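Local coordinates for protein putative oxidoreductase molybdopterin-binding subunit (Sulfolobus tokodaii, PDB 4ZOH) that binds a pterin cytosine dinucleotide and probably serves as the molybdenum-bearing subunit of an oxidoreductase of the xanthine dehydrogenase and aldehyde oxidase family, at residues 88-91 with 92-95; 199-202 with 203-206; 339-342 with 343-347; 540-543 with 544-548. All coordinates share one frame; numbering follows the deposited sequence.

Contact 1: 88-91 with 92-95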
loop_
_atom_site.group_PDB
_atom_site.type_symbol
_atom_site.label_atom_id
_atom_site.label_comp_id
_atom_site.label_asym_id
_atom_site.label_seq_id
_atom_site.Cartn_x
_atom_site.Cartn_y
_atom_site.Cartn_z
ATOM N N ARG A 88 8.678 13.197 8.352
ATOM C CA ARG A 88 10.130 13.238 8.499
ATOM C C ARG A 88 10.680 14.596 8.948
ATOM O O ARG A 88 11.648 14.621 9.723
ATOM C CB ARG A 88 10.847 12.780 7.236
ATOM C CG ARG A 88 10.377 13.414 5.936
ATOM C CD ARG A 88 10.803 12.465 4.769
ATOM N NE ARG A 88 9.969 11.251 4.741
ATOM C CZ ARG A 88 10.335 10.142 4.099
ATOM N NH1 ARG A 88 11.528 10.086 3.442
ATOM N NH2 ARG A 88 9.540 9.094 4.108
ATOM N N TYR A 89 10.078 15.690 8.471
ATOM C CA TYR A 89 10.541 17.024 8.772
ATOM C C TYR A 89 10.342 17.286 10.252
ATOM O O TYR A 89 11.247 17.774 10.903
ATOM C CB TYR A 89 9.783 18.086 7.921
ATOM C CG TYR A 89 10.269 18.144 6.464
ATOM C CD1 TYR A 89 11.048 19.240 6.004
ATOM C CD2 TYR A 89 9.978 17.106 5.527
ATOM C CE1 TYR A 89 11.473 19.311 4.659
ATOM C CE2 TYR A 89 10.397 17.189 4.187
ATOM C CZ TYR A 89 11.155 18.285 3.770
ATOM O OH TYR A 89 11.620 18.386 2.473
ATOM N N GLU A 90 9.174 16.901 10.774
ATOM C CA GLU A 90 8.841 17.125 12.171
ATOM C C GLU A 90 9.581 16.179 13.050
ATOM O O GLU A 90 10.002 16.576 14.140
ATOM C CB GLU A 90 7.331 17.030 12.417
ATOM C CG GLU A 90 6.597 18.158 11.686
ATOM C CD GLU A 90 5.097 18.204 11.968
ATOM O OE1 GLU A 90 4.642 17.423 12.832
ATOM O OE2 GLU A 90 4.361 19.000 11.339
ATOM N N ALA A 91 9.825 14.959 12.565
ATOM C CA ALA A 91 10.685 14.006 13.292
ATOM C C ALA A 91 12.062 14.615 13.558
ATOM O O ALA A 91 12.615 14.487 14.678
ATOM C CB ALA A 91 10.799 12.648 12.598
ATOM N N TYR A 92 12.621 15.306 12.553
ATOM C CA TYR A 92 13.973 15.818 12.754
ATOM C C TYR A 92 13.963 17.085 13.609
ATOM O O TYR A 92 14.906 17.301 14.332
ATOM C CB TYR A 92 14.792 15.884 11.457
ATOM C CG TYR A 92 15.330 14.470 11.093
ATOM C CD1 TYR A 92 14.496 13.544 10.390
ATOM C CD2 TYR A 92 16.634 14.033 11.446
ATOM C CE1 TYR A 92 14.927 12.258 10.034
ATOM C CE2 TYR A 92 17.087 12.714 11.107
ATOM C CZ TYR A 92 16.213 11.833 10.384
ATOM O OH TYR A 92 16.528 10.534 9.987
ATOM N N ASP A 93 12.882 17.863 13.569
ATOM C CA ASP A 93 12.667 18.928 14.562
ATOM C C ASP A 93 12.679 18.312 15.950
ATOM O O ASP A 93 13.427 18.761 16.799
ATOM C CB ASP A 93 11.332 19.659 14.357
ATOM C CG ASP A 93 11.270 20.355 13.096
ATOM O OD1 ASP A 93 12.350 20.670 12.561
ATOM O OD2 ASP A 93 10.125 20.613 12.615
ATOM N N LEU A 94 11.876 17.254 16.159
ATOM C CA LEU A 94 11.783 16.616 17.458
ATOM C C LEU A 94 13.094 16.053 17.967
ATOM O O LEU A 94 13.313 16.022 19.178
ATOM C CB LEU A 94 10.698 15.547 17.436
ATOM C CG LEU A 94 10.281 14.872 18.744
ATOM C CD1 LEU A 94 9.799 15.865 19.796
ATOM C CD2 LEU A 94 9.168 13.922 18.382
ATOM N N ILE A 95 13.975 15.592 17.057
ATOM C CA ILE A 95 15.310 15.106 17.445
ATOM C C ILE A 95 16.025 16.188 18.324
ATOM O O ILE A 95 16.620 15.876 19.340
ATOM C CB ILE A 95 16.209 14.759 16.213
ATOM C CG1 ILE A 95 15.787 13.456 15.516
ATOM C CG2 ILE A 95 17.694 14.655 16.630
ATOM C CD1 ILE A 95 16.213 12.189 16.218
#

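Contact 2: 199-202 with 203-206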
loop_
_atom_site.group_PDB
_atom_site.type_symbol
_atom_site.label_atom_id
_atom_site.label_comp_id
_atom_site.label_asym_id
_atom_site.label_seq_id
_atom_site.Cartn_x
_atom_site.Cartn_y
_atom_site.Cartn_z
ATOM N N LEU A 199 11.486 -10.814 19.010
ATOM C CA LEU A 199 10.210 -10.402 19.532
ATOM C C LEU A 199 9.477 -11.536 20.209
ATOM O O LEU A 199 8.547 -11.278 20.918
ATOM C CB LEU A 199 9.336 -9.786 18.432
ATOM C CG LEU A 199 9.935 -8.548 17.697
ATOM C CD1 LEU A 199 9.010 -8.077 16.570
ATOM C CD2 LEU A 199 10.117 -7.374 18.604
ATOM N N GLY A 200 9.889 -12.776 19.982
ATOM C CA GLY A 200 9.294 -13.909 20.686
ATOM C C GLY A 200 7.943 -14.350 20.151
ATOM O O GLY A 200 7.141 -14.915 20.908
ATOM N N PHE A 201 7.646 -14.074 18.880
ATOM C CA PHE A 201 6.473 -14.695 18.277
ATOM C C PHE A 201 6.635 -14.892 16.755
ATOM O O PHE A 201 7.473 -14.230 16.106
ATOM C CB PHE A 201 5.176 -13.930 18.658
ATOM C CG PHE A 201 4.967 -12.654 17.875
ATOM C CD1 PHE A 201 3.939 -12.560 16.964
ATOM C CD2 PHE A 201 5.834 -11.579 18.029
ATOM C CE1 PHE A 201 3.759 -11.412 16.224
ATOM C CE2 PHE A 201 5.660 -10.418 17.291
ATOM C CZ PHE A 201 4.627 -10.348 16.374
ATOM N N GLU A 202 5.813 -15.786 16.205
ATOM C CA GLU A 202 6.034 -16.342 14.891
ATOM C C GLU A 202 5.202 -15.597 13.821
ATOM O O GLU A 202 5.444 -15.770 12.620
ATOM C CB GLU A 202 5.725 -17.817 14.914
ATOM C CG GLU A 202 4.231 -18.137 15.110
ATOM C CD GLU A 202 3.995 -19.624 15.002
ATOM O OE1 GLU A 202 5.005 -20.359 14.935
ATOM O OE2 GLU A 202 2.836 -20.074 14.918
ATOM N N ASN A 203 4.226 -14.776 14.241
ATOM C CA ASN A 203 3.274 -14.224 13.276
ATOM C C ASN A 203 3.753 -12.947 12.628
ATOM O O ASN A 203 3.260 -11.853 12.945
ATOM C CB ASN A 203 1.881 -14.091 13.878
ATOM C CG ASN A 203 1.024 -15.232 13.472
ATOM O OD1 ASN A 203 0.804 -16.137 14.255
ATOM N ND2 ASN A 203 0.584 -15.235 12.194
ATOM N N ILE A 204 4.825 -13.114 11.853
ATOM C CA ILE A 204 5.538 -11.999 11.258
ATOM C C ILE A 204 5.644 -12.317 9.757
ATOM O O ILE A 204 6.062 -13.410 9.390
ATOM C CB ILE A 204 6.915 -11.823 11.862
ATOM C CG1 ILE A 204 6.807 -11.677 13.429
ATOM C CG2 ILE A 204 7.649 -10.644 11.198
ATOM C CD1 ILE A 204 8.124 -11.227 14.062
ATOM N N ARG A 205 5.130 -11.406 8.930
ATOM C CA ARG A 205 5.384 -11.438 7.479
ATOM C C ARG A 205 6.455 -10.366 7.164
ATOM O O ARG A 205 6.315 -9.209 7.593
ATOM C CB ARG A 205 4.098 -11.048 6.754
ATOM C CG ARG A 205 4.271 -10.978 5.225
ATOM C CD ARG A 205 2.991 -10.472 4.592
ATOM N NE ARG A 205 2.888 -10.813 3.178
ATOM C CZ ARG A 205 1.753 -10.687 2.473
ATOM N NH1 ARG A 205 0.660 -10.226 3.058
ATOM N NH2 ARG A 205 1.698 -11.040 1.193
ATOM N N VAL A 206 7.481 -10.729 6.399
ATOM C CA VAL A 206 8.488 -9.802 5.952
ATOM C C VAL A 206 8.386 -9.656 4.397
ATOM O O VAL A 206 8.171 -10.614 3.673
ATOM C CB VAL A 206 9.924 -10.144 6.434
ATOM C CG1 VAL A 206 10.902 -9.137 5.877
ATOM C CG2 VAL A 206 10.003 -9.944 7.992
HETATM O O HOH W 1 2.351 -15.611 16.633
HETATM O O HOH W 2 1.009 -18.601 15.885
#

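Contact 3: 339-342 with 343-347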
loop_
_atom_site.group_PDB
_atom_site.type_symbol
_atom_site.label_atom_id
_atom_site.label_comp_id
_atom_site.label_asym_id
_atom_site.label_seq_id
_atom_site.Cartn_x
_atom_site.Cartn_y
_atom_site.Cartn_z
ATOM N N GLY A 339 42.263 -11.185 2.377
ATOM C CA GLY A 339 43.162 -12.350 2.288
ATOM C C GLY A 339 43.902 -12.470 0.932
ATOM O O GLY A 339 45.112 -12.627 0.937
ATOM N N ILE A 340 43.167 -12.490 -0.203
ATOM C CA ILE A 340 43.766 -12.380 -1.556
ATOM C C ILE A 340 44.648 -11.107 -1.698
ATOM O O ILE A 340 45.760 -11.192 -2.196
ATOM C CB ILE A 340 42.700 -12.508 -2.677
ATOM C CG1 ILE A 340 41.976 -13.844 -2.605
ATOM C CG2 ILE A 340 43.271 -12.195 -4.099
ATOM C CD1 ILE A 340 42.937 -15.044 -2.586
ATOM N N TYR A 341 44.201 -9.951 -1.203
ATOM C CA TYR A 341 45.004 -8.750 -1.251
ATOM C C TYR A 341 46.363 -8.978 -0.542
ATOM O O TYR A 341 47.430 -8.597 -1.084
ATOM C CB TYR A 341 44.271 -7.602 -0.590
ATOM C CG TYR A 341 45.101 -6.378 -0.176
ATOM C CD1 TYR A 341 45.454 -5.397 -1.085
ATOM C CD2 TYR A 341 45.488 -6.179 1.181
ATOM C CE1 TYR A 341 46.203 -4.260 -0.691
ATOM C CE2 TYR A 341 46.223 -5.056 1.573
ATOM C CZ TYR A 341 46.584 -4.086 0.646
ATOM O OH TYR A 341 47.305 -2.896 1.067
ATOM N N PHE A 342 46.306 -9.558 0.684
ATOM C CA PHE A 342 47.511 -9.883 1.403
ATOM C C PHE A 342 48.472 -10.784 0.622
ATOM O O PHE A 342 49.619 -10.362 0.442
ATOM C CB PHE A 342 47.207 -10.388 2.838
ATOM C CG PHE A 342 46.617 -9.296 3.762
ATOM C CD1 PHE A 342 47.141 -8.047 3.793
ATOM C CD2 PHE A 342 45.528 -9.570 4.570
ATOM C CE1 PHE A 342 46.619 -7.062 4.641
ATOM C CE2 PHE A 342 45.009 -8.617 5.422
ATOM C CZ PHE A 342 45.522 -7.353 5.444
ATOM N N ILE A 343 48.041 -11.959 0.142
ATOM C CA ILE A 343 48.943 -12.825 -0.569
ATOM C C ILE A 343 49.447 -12.180 -1.899
ATOM O O ILE A 343 50.628 -12.309 -2.232
ATOM C CB ILE A 343 48.413 -14.272 -0.779
ATOM C CG1 ILE A 343 49.547 -15.207 -1.267
ATOM C CG2 ILE A 343 47.168 -14.368 -1.695
ATOM C CD1 ILE A 343 50.759 -15.265 -0.326
ATOM N N GLU A 344 48.579 -11.460 -2.628
ATOM C CA GLU A 344 48.965 -10.861 -3.927
ATOM C C GLU A 344 49.880 -9.667 -3.766
ATOM O O GLU A 344 50.786 -9.448 -4.591
ATOM C CB GLU A 344 47.750 -10.552 -4.796
ATOM C CG GLU A 344 46.951 -11.754 -5.162
ATOM C CD GLU A 344 47.790 -12.702 -6.018
ATOM O OE1 GLU A 344 48.182 -12.253 -7.131
ATOM O OE2 GLU A 344 48.081 -13.853 -5.540
ATOM N N ARG A 345 49.760 -8.935 -2.679
ATOM C CA ARG A 345 50.758 -7.938 -2.401
ATOM C C ARG A 345 52.133 -8.557 -2.024
ATOM O O ARG A 345 53.188 -8.143 -2.539
ATOM C CB ARG A 345 50.277 -7.023 -1.307
ATOM C CG ARG A 345 49.085 -6.122 -1.722
ATOM C CD ARG A 345 49.503 -5.110 -2.781
ATOM N NE ARG A 345 50.530 -4.222 -2.262
ATOM C CZ ARG A 345 51.774 -4.127 -2.732
ATOM N NH1 ARG A 345 52.147 -4.830 -3.818
ATOM N NH2 ARG A 345 52.626 -3.268 -2.138
ATOM N N ILE A 346 52.111 -9.544 -1.134
ATOM C CA ILE A 346 53.304 -10.209 -0.663
ATOM C C ILE A 346 54.052 -10.750 -1.913
ATOM O O ILE A 346 55.205 -10.460 -2.039
ATOM C CB ILE A 346 52.948 -11.338 0.364
ATOM C CG1 ILE A 346 52.648 -10.714 1.759
ATOM C CG2 ILE A 346 54.086 -12.365 0.502
ATOM C CD1 ILE A 346 51.826 -11.650 2.625
ATOM N N VAL A 347 53.362 -11.498 -2.802
ATOM C CA VAL A 347 53.908 -12.044 -4.044
ATOM C C VAL A 347 54.632 -10.945 -4.871
ATOM O O VAL A 347 55.746 -11.176 -5.404
ATOM C CB VAL A 347 52.813 -12.705 -4.890
ATOM C CG1 VAL A 347 53.245 -12.858 -6.346
ATOM C CG2 VAL A 347 52.480 -14.094 -4.371
HETATM O O HOH W 3 49.916 -3.120 0.241
#

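Contact 4: 540-543 with 544-548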
loop_
_atom_site.group_PDB
_atom_site.type_symbol
_atom_site.label_atom_id
_atom_site.label_comp_id
_atom_site.label_asym_id
_atom_site.label_seq_id
_atom_site.Cartn_x
_atom_site.Cartn_y
_atom_site.Cartn_z
ATOM N N GLU A 540 -4.324 -28.340 -21.892
ATOM C CA GLU A 540 -5.198 -29.486 -21.595
ATOM C C GLU A 540 -4.657 -30.319 -20.451
ATOM O O GLU A 540 -5.430 -30.777 -19.614
ATOM C CB GLU A 540 -5.477 -30.405 -22.820
ATOM C CG GLU A 540 -6.459 -29.888 -23.863
ATOM C CD GLU A 540 -6.043 -30.329 -25.289
ATOM O OE1 GLU A 540 -5.237 -31.304 -25.462
ATOM O OE2 GLU A 540 -6.513 -29.680 -26.254
ATOM N N ILE A 541 -3.354 -30.519 -20.373
ATOM C CA ILE A 541 -2.789 -31.241 -19.232
ATOM C C ILE A 541 -3.147 -30.542 -17.885
ATOM O O ILE A 541 -3.510 -31.200 -16.877
ATOM C CB ILE A 541 -1.247 -31.439 -19.383
ATOM C CG1 ILE A 541 -0.908 -32.491 -20.487
ATOM C CG2 ILE A 541 -0.613 -31.871 -18.065
ATOM C CD1 ILE A 541 0.566 -32.541 -20.834
ATOM N N VAL A 542 -3.019 -29.207 -17.902
ATOM C CA VAL A 542 -3.167 -28.367 -16.724
ATOM C C VAL A 542 -4.640 -28.440 -16.299
ATOM O O VAL A 542 -4.934 -28.757 -15.162
ATOM C CB VAL A 542 -2.736 -26.931 -17.011
ATOM C CG1 VAL A 542 -3.189 -26.003 -15.866
ATOM C CG2 VAL A 542 -1.223 -26.834 -17.208
ATOM N N LYS A 543 -5.585 -28.183 -17.203
ATOM C CA LYS A 543 -7.024 -28.286 -16.804
ATOM C C LYS A 543 -7.469 -29.649 -16.261
ATOM O O LYS A 543 -8.241 -29.756 -15.271
ATOM C CB LYS A 543 -7.900 -27.823 -17.902
ATOM C CG LYS A 543 -7.509 -26.434 -18.290
ATOM C CD LYS A 543 -8.543 -25.892 -19.215
ATOM C CE LYS A 543 -8.192 -24.466 -19.605
ATOM N NZ LYS A 543 -9.507 -23.848 -19.798
ATOM N N ASN A 544 -6.935 -30.687 -16.887
ATOM C CA ASN A 544 -7.140 -32.039 -16.430
ATOM C C ASN A 544 -6.453 -32.328 -15.112
ATOM O O ASN A 544 -6.975 -33.097 -14.338
ATOM C CB ASN A 544 -6.835 -33.077 -17.548
ATOM C CG ASN A 544 -7.943 -33.084 -18.613
ATOM O OD1 ASN A 544 -9.054 -33.590 -18.365
ATOM N ND2 ASN A 544 -7.689 -32.430 -19.767
ATOM N N ALA A 545 -5.307 -31.717 -14.831
ATOM C CA ALA A 545 -4.718 -31.907 -13.493
ATOM C C ALA A 545 -5.641 -31.412 -12.369
ATOM O O ALA A 545 -5.755 -32.052 -11.333
ATOM C CB ALA A 545 -3.338 -31.252 -13.388
ATOM N N PHE A 546 -6.296 -30.272 -12.593
ATOM C CA PHE A 546 -7.218 -29.737 -11.645
ATOM C C PHE A 546 -8.456 -30.658 -11.499
ATOM O O PHE A 546 -8.855 -31.008 -10.369
ATOM C CB PHE A 546 -7.607 -28.308 -12.053
ATOM C CG PHE A 546 -6.627 -27.237 -11.602
ATOM C CD1 PHE A 546 -6.854 -26.531 -10.393
ATOM C CD2 PHE A 546 -5.504 -26.878 -12.382
ATOM C CE1 PHE A 546 -5.993 -25.511 -9.966
ATOM C CE2 PHE A 546 -4.632 -25.845 -11.965
ATOM C CZ PHE A 546 -4.871 -25.158 -10.736
ATOM N N LYS A 547 -9.038 -31.092 -12.613
ATOM C CA LYS A 547 -10.214 -32.023 -12.582
ATOM C C LYS A 547 -9.909 -33.346 -11.867
ATOM O O LYS A 547 -10.755 -33.892 -11.206
ATOM C CB LYS A 547 -10.737 -32.326 -13.984
ATOM C CG LYS A 547 -11.784 -31.366 -14.495
ATOM C CD LYS A 547 -11.874 -31.447 -16.022
ATOM C CE LYS A 547 -11.965 -30.041 -16.594
ATOM N NZ LYS A 547 -12.605 -29.973 -17.929
ATOM N N MET A 548 -8.688 -33.830 -12.004
ATOM C CA MET A 548 -8.229 -35.036 -11.360
ATOM C C MET A 548 -7.763 -34.838 -9.909
ATOM O O MET A 548 -7.229 -35.786 -9.292
ATOM C CB MET A 548 -7.062 -35.599 -12.154
ATOM C CG MET A 548 -7.433 -36.283 -13.471
ATOM S SD MET A 548 -5.995 -36.475 -14.574
ATOM C CE MET A 548 -4.814 -37.313 -13.508
#

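Contact 1: 88-91 with 92-95
Arg-88 O accepts from Tyr-92 N, and the same i to i+4 step repeats along the helix to Ile-95. Segments 88-91 and 92-95 are successive turns of one alpha helix. Tyr-92 N lies 3.1 Å from Arg-88 O, with the N-H bent to 144°. It also makes a weak bond to Tyr-89 O. The straightest of the main bonds runs from Leu-94 N to Glu-90 O, at 2.8 Å and 165°. Asp-93 N to Tyr-89 O and Ile-95 N to Ala-91 O complete the set.

The side chain of Tyr-92 turns one ring edge to the backbone. Its CG is anti to its own carbonyl carbon (chi1 -79°). This brings Tyr-92 CD1 to 3.1 Å from Arg-88 O, which lies near the ring plane. Ala-91 CB lies 4.4 Å from Tyr-92 CD1. The helix belongs to the a/b hammerhead domain and packs on strands 32-38 and 79-85. Ala-91 meets Phe-33 and Ala-85 there, and Ile-95 meets Val-37 and Val-83. At the far end of the ring, Tyr-92 OH is hydrogen-bonded to Glu-247.

Asp-93 folds back along the helix. Asp-93 CB is 3.4 Å from Glu-90 O, and Asp-93 OD2 is 4.4 Å from Glu-90 CG. Outside the two segments, the Asp-93 carboxylate forms salt bridges with basic side chains of two chains of other proteins, which probably offset its charge. Arg-88 leads away from the next turn to a salt bridge with Asp-24. Tyr-89 OH is hydrogen-bonded to a polar side chain of another protein's chain.

Contact 2: 199-202 with 203-206
Asn-203 is the centre of an inverse gamma turn, closed by Ile-204 N and Glu-202 O at 2.8 Å. The bond is bent at both ends, most of all at the acceptor. There the donor meets the carbonyl almost broadside, with a C=O...N angle of 95°. The turn takes the loop after helix 188-199 into strand 204-207, at one end of a mixed sheet in the molybdopterin-binding domain. Glu-202 O has a second donor in Arg-192 of that helix.

The ring of Phe-201 folds across the turn. Its CG stands between its backbone N and carbonyl carbon (chi1 78°), which keeps the ring close to the chain that follows. Ile-204 CG1 lies over one face of the Phe-201 ring, 4.2 Å from the centroid, in a CH-pi contact offset toward the rim. Ile-204 CD1 also touches Leu-199 CD1 at 4.1 Å. Leu-199 O lies at the ring edge. Leu-233 of helix 223-235 packs on Phe-201, and Lys-432 of the second subunit packs on Glu-202.

The amide of Asn-203 is turned 28° from the plane of the Phe-201 ring. A water donates to Asn-203 OD1 at 2.9 Å and accepts a weak bond from Glu-202 N at 3.5 Å.

Contact 3: 339-342 with 343-347
Tyr-341 and Arg-345 lie side by side, one turn apart, on the buried helix 336-353 of the molybdopterin-binding domain. The backbone bonds are the regular i to i+4 set of an alpha helix. They run from Ile-343 N to Gly-339 O, Glu-344 N to Ile-340 O, Arg-345 N to Tyr-341 O and Ile-346 N to Phe-342 O. The shortest joins Arg-345 N to Tyr-341 O at 2.8 Å.

The main side-chain contact is CH-pi. Arg-345 CG lies over one face of the Tyr-341 ring, 3.9 Å from the centroid and nearer the rim on the CE1 side. The arginine bends at chi2 (-67°) and chi3 (-62°). These bends curl the chain over the ring, while the guanidinium stands 59° from the ring plane.

Carbon-carbon contacts follow the neighbouring flank. The aliphatic part of Glu-344 does the touching at Ile-340, with Glu-344 CG 3.9 Å from Ile-340 CG2 and the two side chains pointing the same way. Ile-340 CD1 is 4.4 Å from Ile-343 CG2.

The buried charges are met by other parts of the chain. Glu-344 pairs with Arg-362 and accepts from Tyr-309. Arg-345 pairs with Glu-687 and donates to Ile-694 O, joining this helix to helix 673-688 and the chain after it.

A water bridges the pair. Arg-345 NE donates to it at 2.8 Å, in the guanidinium plane, and Tyr-341 OH stands 2.7 Å from the same water.

Contact 4: 540-543 with 544-548
The Phe-546 ring turns an edge to Val-542 O, which lies near the ring plane, 3.4 Å from Phe-546 CD2. The ring also meets the indole of Trp-420 of the second subunit, the two planes at about 45°. The second flat group is the amide of Asn-544. Glu-540 O lies near the amide plane, bonded to ND2. Both groups sit on helix 538-547, a short alpha helix of the second molybdopterin cofactor-binding domain. It packs on the long helix 486-512, where Ile-541 meets Leu-505 and Ala-545 meets Ile-508.

The ring and Val-542 run side by side in the same direction, with Val-542 CG1 4.2 Å from Phe-546 CE2. Val-542 CG1 is anti to its own N (chi1 167°), which leans that methyl along the helix toward the next turn.

The backbone bonds are of the i to i+4 kind. They join Ala-545 N to Ile-541 O at 2.8 Å, Phe-546 N to Val-542 O, and Lys-547 N to Lys-543 O. Met-548 is the first residue to leave the helical conformation, though its N still bonds to Asn-544 O. Lys-547 crosses back over Lys-543 O with its aliphatic carbons, Lys-547 CB being the closest at 3.8 Å. Glu-540 directs its carboxylate away from the next turn, to Thr-537 N.

Glu-540 O is gripped twice by one residue. Asn-544 N reaches it at 3.1 Å and Asn-544 ND2 at 2.8 Å, from opposite faces of the carbonyl plane, with ND2 well above that plane.

Overall arrangement
The four contacts are separate local sites that follow one another along the chain. Contact 1 lies in the hammerhead domain, contacts 2 and 3 in the first molybdopterin cofactor-binding domain and contact 4 in the second. Contacts 1 and 2 are the closest pair, with centres about 29 Å apart. Contact 3 lies across the chain's centre from both contact 2 and contact 4, its centre about 60 Å from that of contact 4. Contacts 2 and 4 both touch the second subunit, while contact 1 meets chains of other proteins. Contact 3 is buried within its own chain. The pterin cytosine dinucleotide pocket uses residues from 213 onward, so contacts 1 and 2 supply none of it.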